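Local atomic coordinates of ATP-dependent DNA helicase RecQ (Porphyromonas gingivalis, PDB entry 3IUO), a protein that probably couples ATP hydrolysis to the 3'-5' unwinding of duplex DNA, the chain here being the C-terminal domain of the helicase. Residues E83-S88 / I114-E119; L44-L49 / S105-R110; S19-S24 / V40-D45. All coordinates share one frame; numbering follows the deposited sequence. Where two conformers were deposited one is given.

Overall arrangement
This all-helical domain is tied together by three contacts, two of which cross. From the N terminus, contact 3 comes first: it closes a short, mostly helical excursion of 15 residues that brings helix 15-30 against the end of helix 35-41, within the helix-turn-helix region. Contact 2 starts where contact 3 ends, sharing L44 and D45, and spans much of the chain to join the start of helix 46-58 to the start of helix 106-121. Contact 1 opens at 83-88, inside that span, and closes beyond it at 114-119, so contacts 1 and 2 cross; they touch through F85 and I109. Helix 106-121 serves both. Contacts 1 and 3, centres about 25 Å apart, lie on opposite sides of the chain's centre.

Contact 1: residues E83-S88 / I114-E119; sequences EYFKES and IKFLSE
Helix-to-helix packing between F85, near the end of helix 75-87, and F116, on the C-terminal helix 106-121, is the substance of this contact. It illustrates how an aromatic ring can pack on a CB and the adjoining backbone instead of stacking on another ring. F85 CB sits over the centre of one face of F116, 3.6 Å from the ring centroid and 11° off the normal, a CH-pi contact. The F116 ring is delivered there because its CG stands anti to the backbone N (chi1 175°). The two rings themselves are nearly parallel but slid apart, with centroids 5.7 Å from each other, and barely overlap. F116 CZ approaches F85 O at 3.4 Å, and K86 CG reaches F116 CE1 at 3.9 Å. F82, one turn before F85, also packs on F116, while the F85 ring leads away toward A96 of helix 93-100. F85 O accepts two bonds from S88 at the helix end, from the backbone N and, at 2.8 Å, from OG, both on the same face of its plane. The contact rests mainly on CH-pi and van der Waals packing, and the carbonyl beside F116 has its polar demand met within its own segment.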
loop_
_atom_site.group_PDB
_atom_site.type_symbol
_atom_site.label_atom_id
_atom_site.label_comp_id
_atom_site.label_asym_id
_atom_site.label_seq_id
_atom_site.Cartn_x
_atom_site.Cartn_y
_atom_site.Cartn_z
ATOM N N GLU B 83 -3.903 -0.876 15.148
ATOM C CA GLU B 83 -4.934 0.152 15.040
ATOM C C GLU B 83 -4.641 1.152 13.940
ATOM O O GLU B 83 -5.555 1.543 13.181
ATOM C CB GLU B 83 -5.135 0.892 16.355
ATOM C CG GLU B 83 -6.501 1.508 16.418
ATOM C CD GLU B 83 -7.640 0.471 16.645
ATOM O OE1 GLU B 83 -7.380 -0.746 16.871
ATOM O OE2 GLU B 83 -8.819 0.888 16.616
ATOM N N TYR B 84 -3.370 1.543 13.819
ATOM C CA TYR B 84 -2.965 2.381 12.698
ATOM C C TYR B 84 -3.386 1.755 11.356
ATOM O O TYR B 84 -4.014 2.422 10.517
ATOM C CB TYR B 84 -1.447 2.665 12.714
ATOM C CG TYR B 84 -1.010 3.221 11.397
ATOM C CD1 TYR B 84 -1.137 4.585 11.126
ATOM C CD2 TYR B 84 -0.571 2.365 10.376
ATOM C CE1 TYR B 84 -0.815 5.102 9.855
ATOM C CE2 TYR B 84 -0.250 2.851 9.117
ATOM C CZ TYR B 84 -0.354 4.214 8.861
ATOM O OH TYR B 84 -0.028 4.701 7.629
ATOM N N PHE B 85 -3.093 0.475 11.160
ATOM C CA PHE B 85 -3.459 -0.138 9.877
ATOM C C PHE B 85 -4.969 -0.238 9.668
ATOM O O PHE B 85 -5.502 0.001 8.559
ATOM C CB PHE B 85 -2.734 -1.484 9.683
ATOM C CG PHE B 85 -1.287 -1.310 9.282
ATOM C CD1 PHE B 85 -0.976 -0.785 8.012
ATOM C CD2 PHE B 85 -0.265 -1.613 10.173
ATOM C CE1 PHE B 85 0.367 -0.564 7.644
ATOM C CE2 PHE B 85 1.086 -1.421 9.813
ATOM C CZ PHE B 85 1.399 -0.907 8.544
ATOM N N LYS B 86 -5.689 -0.577 10.735
ATOM C CA LYS B 86 -7.133 -0.668 10.643
ATOM C C LYS B 86 -7.774 0.639 10.214
ATOM O O LYS B 86 -8.771 0.620 9.515
ATOM C CB LYS B 86 -7.738 -1.110 11.979
ATOM C CG LYS B 86 -7.520 -2.557 12.239
ATOM C CD LYS B 86 -7.971 -2.908 13.660
ATOM C CE LYS B 86 -8.032 -4.400 13.853
ATOM N NZ LYS B 86 -6.654 -4.896 13.823
ATOM N N GLU B 87 -7.191 1.758 10.656
ATOM C CA GLU B 87 -7.711 3.089 10.359
ATOM C C GLU B 87 -7.113 3.737 9.110
ATOM O O GLU B 87 -7.578 4.762 8.673
ATOM C CB GLU B 87 -7.535 4.022 11.562
ATOM C CG GLU B 87 -8.344 3.553 12.782
ATOM C CD GLU B 87 -9.848 3.373 12.503
ATOM O OE1 GLU B 87 -10.408 2.313 12.885
ATOM O OE2 GLU B 87 -10.486 4.278 11.911
ATOM N N SER B 88 -6.072 3.125 8.567
ATOM C CA SER B 88 -5.378 3.714 7.416
ATOM C C SER B 88 -6.180 3.579 6.125
ATOM O O SER B 88 -7.123 2.767 6.015
ATOM C CB SER B 88 -4.012 3.040 7.255
ATOM O OG SER B 88 -4.193 1.704 6.799
ATOM N N ILE B 114 2.410 -7.260 7.995
ATOM C CA ILE B 114 2.215 -8.658 7.493
ATOM C C ILE B 114 0.977 -9.278 8.101
ATOM O O ILE B 114 0.128 -9.836 7.390
ATOM C CB ILE B 114 3.471 -9.526 7.741
ATOM C CG1 ILE B 114 4.591 -9.072 6.784
ATOM C CG2 ILE B 114 3.178 -11.028 7.633
ATOM C CD1 ILE B 114 5.978 -9.429 7.296
ATOM N N LYS B 115 0.859 -9.182 9.428
ATOM C CA LYS B 115 -0.290 -9.733 10.148
ATOM C C LYS B 115 -1.599 -9.121 9.596
ATOM O O LYS B 115 -2.568 -9.828 9.276
ATOM C CB LYS B 115 -0.126 -9.405 11.626
ATOM C CG LYS B 115 -1.367 -9.725 12.457
ATOM C CD LYS B 115 -1.099 -9.377 13.897
ATOM C CE LYS B 115 -2.389 -9.268 14.706
ATOM N NZ LYS B 115 -3.067 -10.604 14.852
ATOM N N PHE B 116 -1.616 -7.808 9.492
ATOM C CA PHE B 116 -2.806 -7.121 9.053
ATOM C C PHE B 116 -3.198 -7.477 7.615
ATOM O O PHE B 116 -4.376 -7.752 7.341
ATOM C CB PHE B 116 -2.596 -5.602 9.179
ATOM C CG PHE B 116 -3.724 -4.781 8.628
ATOM C CD1 PHE B 116 -4.870 -4.538 9.376
ATOM C CD2 PHE B 116 -3.613 -4.259 7.362
ATOM C CE1 PHE B 116 -5.905 -3.765 8.865
ATOM C CE2 PHE B 116 -4.651 -3.486 6.830
ATOM C CZ PHE B 116 -5.790 -3.256 7.587
ATOM N N LEU B 117 -2.235 -7.392 6.684
ATOM C CA LEU B 117 -2.565 -7.702 5.268
ATOM C C LEU B 117 -3.054 -9.116 5.088
ATOM O O LEU B 117 -4.024 -9.350 4.322
ATOM C CB LEU B 117 -1.355 -7.476 4.369
ATOM C CG LEU B 117 -0.910 -6.024 4.239
ATOM C CD1 LEU B 117 0.379 -5.973 3.416
ATOM C CD2 LEU B 117 -2.001 -5.089 3.653
ATOM N N SER B 118 -2.393 -10.044 5.768
ATOM C CA SER B 118 -2.816 -11.460 5.672
ATOM C C SER B 118 -4.248 -11.623 6.196
ATOM O O SER B 118 -5.117 -12.229 5.545
ATOM C CB SER B 118 -1.876 -12.360 6.458
ATOM O OG SER B 118 -2.293 -13.697 6.337
ATOM N N GLU B 119 -4.520 -11.047 7.346
ATOM C CA GLU B 119 -5.862 -11.229 7.928
ATOM C C GLU B 119 -6.976 -10.637 7.067
ATOM O O GLU B 119 -8.048 -11.246 6.874
ATOM C CB GLU B 119 -5.896 -10.598 9.304
ATOM C CG GLU B 119 -5.244 -11.483 10.316
ATOM C CD GLU B 119 -5.376 -11.005 11.759
ATOM O OE1 GLU B 119 -6.293 -10.185 12.058
ATOM O OE2 GLU B 119 -4.572 -11.518 12.596
#

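Contact 2: residues L44-L49 / S105-R110; sequences LDFPEL and SEEEIR
The F46 ring and the E107 carboxylate meet at a slant, their planes 48° apart, with E107 OE1 3.5 Å from F46 CD2. The other carboxylate oxygen turns to a different partner: E107 OE2 lies 3.7 Å from P47 CG, so that one flat group is shared between the phenylalanine ring and the proline ring next to it. The E107 chain, extended beyond CG, carries its carboxylate over to F46 and P47. The third flat group, the R110 guanidinium, approaches P47 obliquely, with NH1 3.9 Å from P47 CB and NH2 3.5 Å from P47 O. R110 bends at chi3 (77°); its NE forms a salt bridge with E54 and its NH2 a hydrogen bond with S51 OG, both partners belonging to helix 46-58. Since S51 OG is also hydrogen-bonded to P47 O, the serine hydroxyl links the first turn of that helix to the arginine of the other.

Both segments are helix starts, and each is capped by a capping box. In the first, E48 N bonds D45 OD2 at 3.0 Å and D45 N bonds E48 OE1 at 2.9 Å. In the second, E108 N is held by S105 OG at 3.1 Å and S105 N by E108 OE1 at 3.0 Å. Because E107 lies in the first turn of helix 106-121, the helix start may favour its negative charge.

Neighbouring helices cover both segments. F46 and L49 rest on helix 35-41 through L35, with I38 and A39 also under L49. From helix 106-121, I109 packs on L93, A96, M97 and L100 of helix 93-100, while E107 and R110 touch L50 of helix 46-58.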
loop_
_atom_site.group_PDB
_atom_site.type_symbol
_atom_site.label_atom_id
_atom_site.label_comp_id
_atom_site.label_asym_id
_atom_site.label_seq_id
_atom_site.Cartn_x
_atom_site.Cartn_y
_atom_site.Cartn_z
ATOM N N LEU B 44 19.378 -16.034 5.582
ATOM C CA LEU B 44 18.871 -14.679 5.395
ATOM C C LEU B 44 19.096 -13.849 6.650
ATOM O O LEU B 44 19.067 -14.384 7.765
ATOM C CB LEU B 44 17.364 -14.719 5.085
ATOM C CG LEU B 44 16.868 -15.505 3.871
ATOM C CD1 LEU B 44 15.330 -15.567 3.892
ATOM C CD2 LEU B 44 17.367 -14.919 2.558
ATOM N N ASP B 45 19.321 -12.543 6.489
ATOM C CA ASP B 45 19.223 -11.666 7.652
ATOM C C ASP B 45 17.736 -11.357 7.866
ATOM O O ASP B 45 16.895 -11.687 7.008
ATOM C CB ASP B 45 20.122 -10.416 7.581
ATOM C CG ASP B 45 19.739 -9.450 6.492
ATOM O OD1 ASP B 45 20.571 -8.569 6.170
ATOM O OD2 ASP B 45 18.612 -9.526 5.973
ATOM N N PHE B 46 17.401 -10.773 9.013
ATOM C CA PHE B 46 15.991 -10.612 9.363
ATOM C C PHE B 46 15.198 -9.784 8.340
ATOM O O PHE B 46 14.120 -10.201 7.894
ATOM C CB PHE B 46 15.815 -10.074 10.790
ATOM C CG PHE B 46 14.442 -10.313 11.339
ATOM C CD1 PHE B 46 14.050 -11.587 11.716
ATOM C CD2 PHE B 46 13.534 -9.274 11.454
ATOM C CE1 PHE B 46 12.775 -11.821 12.197
ATOM C CE2 PHE B 46 12.258 -9.497 11.929
ATOM C CZ PHE B 46 11.874 -10.772 12.317
ATOM N N PRO B 47 15.737 -8.620 7.934
ATOM C CA PRO B 47 14.979 -7.841 6.953
ATOM C C PRO B 47 14.764 -8.559 5.621
ATOM O O PRO B 47 13.703 -8.381 5.003
ATOM C CB PRO B 47 15.840 -6.596 6.760
ATOM C CG PRO B 47 16.598 -6.486 8.011
ATOM C CD PRO B 47 16.922 -7.883 8.402
ATOM N N GLU B 48 15.734 -9.364 5.197
ATOM C CA GLU B 48 15.572 -10.179 3.998
ATOM C C GLU B 48 14.460 -11.203 4.192
ATOM O O GLU B 48 13.693 -11.456 3.269
ATOM C CB GLU B 48 16.865 -10.903 3.625
ATOM C CG GLU B 48 17.983 -10.006 3.083
ATOM C CD GLU B 48 19.345 -10.709 3.001
ATOM O OE1 GLU B 48 19.587 -11.700 3.727
ATOM O OE2 GLU B 48 20.198 -10.246 2.220
ATOM N N LEU B 49 14.383 -11.801 5.374
ATOM C CA LEU B 49 13.265 -12.722 5.643
ATOM C C LEU B 49 11.922 -11.985 5.553
ATOM O O LEU B 49 10.976 -12.476 4.928
ATOM C CB LEU B 49 13.435 -13.427 6.993
ATOM C CG LEU B 49 12.255 -14.351 7.317
ATOM C CD1 LEU B 49 12.044 -15.441 6.258
ATOM C CD2 LEU B 49 12.449 -14.922 8.669
ATOM N N SER B 105 9.890 0.885 15.347
ATOM C CA SER B 105 10.908 0.555 14.366
ATOM C C SER B 105 10.286 0.066 13.061
ATOM O O SER B 105 9.132 -0.387 13.018
ATOM C CB SER B 105 11.863 -0.505 14.916
ATOM O OG SER B 105 11.233 -1.783 15.008
ATOM N N GLU B 106 11.080 0.132 12.003
ATOM C CA GLU B 106 10.666 -0.413 10.712
ATOM C C GLU B 106 10.313 -1.899 10.840
ATOM O O GLU B 106 9.303 -2.344 10.290
ATOM C CB GLU B 106 11.771 -0.231 9.685
ATOM C CG GLU B 106 11.335 -0.592 8.259
ATOM C CD GLU B 106 12.391 -0.248 7.214
ATOM O OE1 GLU B 106 12.472 -0.954 6.186
ATOM O OE2 GLU B 106 13.138 0.730 7.418
ATOM N N GLU B 107 11.123 -2.662 11.568
ATOM C CA GLU B 107 10.816 -4.083 11.761
ATOM C C GLU B 107 9.503 -4.350 12.497
ATOM O O GLU B 107 8.744 -5.268 12.113
ATOM C CB GLU B 107 11.976 -4.825 12.407
ATOM C CG GLU B 107 13.127 -4.968 11.441
ATOM C CD GLU B 107 14.328 -5.643 12.037
ATOM O OE1 GLU B 107 14.202 -6.237 13.126
ATOM O OE2 GLU B 107 15.400 -5.593 11.389
ATOM N N GLU B 108 9.224 -3.572 13.537
ATOM C CA GLU B 108 7.948 -3.748 14.244
ATOM C C GLU B 108 6.777 -3.484 13.312
ATOM O O GLU B 108 5.817 -4.258 13.285
ATOM C CB GLU B 108 7.852 -2.802 15.424
ATOM C CG GLU B 108 8.652 -3.220 16.620
ATOM C CD GLU B 108 8.587 -2.163 17.713
ATOM O OE1 GLU B 108 9.043 -1.008 17.480
ATOM O OE2 GLU B 108 8.074 -2.482 18.805
ATOM N N ILE B 109 6.890 -2.405 12.539
ATOM C CA ILE B 109 5.832 -1.960 11.646
ATOM C C ILE B 109 5.651 -2.972 10.523
ATOM O O ILE B 109 4.502 -3.328 10.201
ATOM C CB ILE B 109 6.105 -0.549 11.084
ATOM C CG1 ILE B 109 6.010 0.490 12.207
ATOM C CG2 ILE B 109 5.097 -0.231 9.977
ATOM C CD1 ILE B 109 6.550 1.856 11.810
ATOM N N ARG B 110 6.761 -3.450 9.949
ATOM C CA ARG B 110 6.673 -4.488 8.922
ATOM C C ARG B 110 5.990 -5.773 9.412
ATOM O O ARG B 110 5.169 -6.352 8.689
ATOM C CB ARG B 110 8.039 -4.822 8.321
ATOM C CG ARG B 110 8.563 -3.677 7.502
ATOM C CD ARG B 110 9.982 -3.948 7.046
ATOM N NE ARG B 110 10.015 -4.896 5.929
ATOM C CZ ARG B 110 11.127 -5.379 5.394
ATOM N NH1 ARG B 110 12.315 -5.062 5.902
ATOM N NH2 ARG B 110 11.072 -6.189 4.351
#

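Contact 3: residues S19-S24 / V40-D45; sequences SKMKVS and VSHGLD
H42, whose ring packs against M21 and S24, is held at NE2 by a hydrogen bond to Q28 OE1, and Q28 in turn bonds the neighbouring S41 OG through NE2. That hydroxyl is gripped twice, since it is also hydrogen-bonded to I38 O. One glutamine of helix 15-30 thus pins two consecutive residues at the end of helix 35-41.

With NE2 held in this way, the H42 imidazole offers a face to the selenomethionine M21. CG of M21 lies over that face, offset toward the rim, 3.6 Å from H42 ND1 and 26° off the ring normal as seen from the centroid, in a CH-pi contact. The chain of M21 comes to the ring because CG stands anti to the backbone N (chi1 -179°), and it then bends at chi3. Its selenium stays oblique to the imidazole, 4.9 Å from the H42 centroid, and 4.3 Å from L44 CD1. S24 arrives from a different direction: its CB lies at the edge of the imidazole, near the ring plane, 3.8 Å from H42 CE1.

The turn that carries H42 and L44 ends helix 35-41 in a Schellman motif. G43, with positive phi, is its C-prime residue; G43 N bonds V40 O at 3.1 Å, and L44 N closes the outer bond to A39 O. From there the chain leads into helix 46-58, still within the helix-turn-helix region. M21 also touches E52 of helix 46-58, so the three helices meet here.

The chemistry divides the imidazole between two roles. Its NE2 is satisfied by Q28, which restrains the ring, probably together with the M21 and S24 contacts, while its pi face receives the CG methylene of M21.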
loop_
_atom_site.group_PDB
_atom_site.type_symbol
_atom_site.label_atom_id
_atom_site.label_comp_id
_atom_site.label_asym_id
_atom_site.label_seq_id
_atom_site.Cartn_x
_atom_site.Cartn_y
_atom_site.Cartn_z
ATOM N N SER B 19 11.057 -20.126 -5.412
ATOM C CA SER B 19 9.680 -20.589 -5.161
ATOM C C SER B 19 9.698 -21.704 -4.114
ATOM O O SER B 19 8.833 -21.768 -3.229
ATOM C CB SER B 19 9.022 -21.076 -6.462
ATOM O OG SER B 19 8.832 -20.001 -7.386
ATOM N N LYS B 20 10.696 -22.570 -4.201
ATOM C CA LYS B 20 10.860 -23.652 -3.217
ATOM C C LYS B 20 11.136 -23.125 -1.816
ATOM O O LYS B 20 10.639 -23.683 -0.830
ATOM C CB LYS B 20 12.001 -24.590 -3.609
ATOM C CG LYS B 20 11.649 -25.604 -4.653
ATOM C CD LYS B 20 12.727 -26.670 -4.787
ATOM C CE LYS B 20 12.600 -27.395 -6.111
ATOM N NZ LYS B 20 11.174 -27.450 -6.568
HETATM N N MSE B 21 11.938 -22.064 -1.738
HETATM C CA MSE B 21 12.311 -21.473 -0.462
HETATM C C MSE B 21 11.076 -20.889 0.189
HETATM O O MSE B 21 10.897 -21.007 1.395
HETATM C CB MSE B 21 13.376 -20.387 -0.632
HETATM C CG MSE B 21 13.828 -19.758 0.699
HETATM SE SE MSE B 21 14.960 -18.173 0.462
HETATM C CE MSE B 21 13.830 -17.256 -0.845
ATOM N N LYS B 22 10.223 -20.266 -0.620
ATOM C CA LYS B 22 8.996 -19.694 -0.102
ATOM C C LYS B 22 8.028 -20.760 0.383
ATOM O O LYS B 22 7.374 -20.589 1.404
ATOM C CB LYS B 22 8.348 -18.755 -1.123
ATOM C CG LYS B 22 9.115 -17.421 -1.312
ATOM C CD LYS B 22 8.481 -16.488 -2.353
ATOM C CE LYS B 22 8.772 -16.935 -3.777
ATOM N NZ LYS B 22 8.140 -15.986 -4.731
ATOM N N VAL B 23 7.982 -21.887 -0.331
ATOM C CA VAL B 23 7.134 -22.987 0.095
ATOM C C VAL B 23 7.619 -23.458 1.471
ATOM O O VAL B 23 6.791 -23.712 2.361
ATOM C CB VAL B 23 7.116 -24.132 -0.939
ATOM C CG1 VAL B 23 6.562 -25.426 -0.306
ATOM C CG2 VAL B 23 6.292 -23.736 -2.172
ATOM N N SER B 24 8.948 -23.573 1.630
ATOM C CA SER B 24 9.556 -23.985 2.899
ATOM C C SER B 24 9.227 -23.004 4.016
ATOM O O SER B 24 8.866 -23.403 5.115
ATOM C CB SER B 24 11.075 -24.116 2.758
ATOM O OG SER B 24 11.419 -25.252 1.991
ATOM N N VAL B 40 17.689 -17.627 9.783
ATOM C CA VAL B 40 19.001 -18.278 9.882
ATOM C C VAL B 40 19.049 -19.570 9.070
ATOM O O VAL B 40 20.031 -19.817 8.367
ATOM C CB VAL B 40 19.515 -18.427 11.355
ATOM C CG1 VAL B 40 19.490 -17.077 12.076
ATOM C CG2 VAL B 40 18.740 -19.490 12.151
ATOM N N SER B 41 17.957 -20.341 9.103
ATOM C CA SER B 41 17.857 -21.601 8.343
ATOM C C SER B 41 17.962 -21.432 6.822
ATOM O O SER B 41 18.310 -22.373 6.119
ATOM C CB SER B 41 16.564 -22.348 8.688
ATOM O OG SER B 41 15.452 -21.801 8.010
ATOM N N HIS B 42 17.647 -20.241 6.320
ATOM C CA HIS B 42 17.745 -19.945 4.884
ATOM C C HIS B 42 18.904 -19.008 4.525
ATOM O O HIS B 42 18.990 -18.512 3.395
ATOM C CB HIS B 42 16.418 -19.384 4.376
ATOM C CG HIS B 42 15.308 -20.385 4.392
ATOM N ND1 HIS B 42 15.280 -21.467 3.541
ATOM C CD2 HIS B 42 14.193 -20.474 5.157
ATOM C CE1 HIS B 42 14.193 -22.181 3.780
ATOM N NE2 HIS B 42 13.522 -21.603 4.758
ATOM N N GLY B 43 19.787 -18.759 5.489
ATOM C CA GLY B 43 20.935 -17.870 5.277
ATOM C C GLY B 43 20.504 -16.440 4.994
ATOM O O GLY B 43 21.165 -15.720 4.243
ATOM N N LEU B 44 19.378 -16.034 5.582
ATOM C CA LEU B 44 18.871 -14.679 5.395
ATOM C C LEU B 44 19.096 -13.849 6.650
ATOM O O LEU B 44 19.067 -14.384 7.765
ATOM C CB LEU B 44 17.364 -14.719 5.085
ATOM C CG LEU B 44 16.868 -15.505 3.871
ATOM C CD1 LEU B 44 15.330 -15.567 3.892
ATOM C CD2 LEU B 44 17.367 -14.919 2.558
ATOM N N ASP B 45 19.321 -12.543 6.489
ATOM C CA ASP B 45 19.223 -11.666 7.652
ATOM C C ASP B 45 17.736 -11.357 7.866
ATOM O O ASP B 45 16.895 -11.687 7.008
ATOM C CB ASP B 45 20.122 -10.416 7.581
ATOM C CG ASP B 45 19.739 -9.450 6.492
ATOM O OD1 ASP B 45 20.571 -8.569 6.170
ATOM O OD2 ASP B 45 18.612 -9.526 5.973
#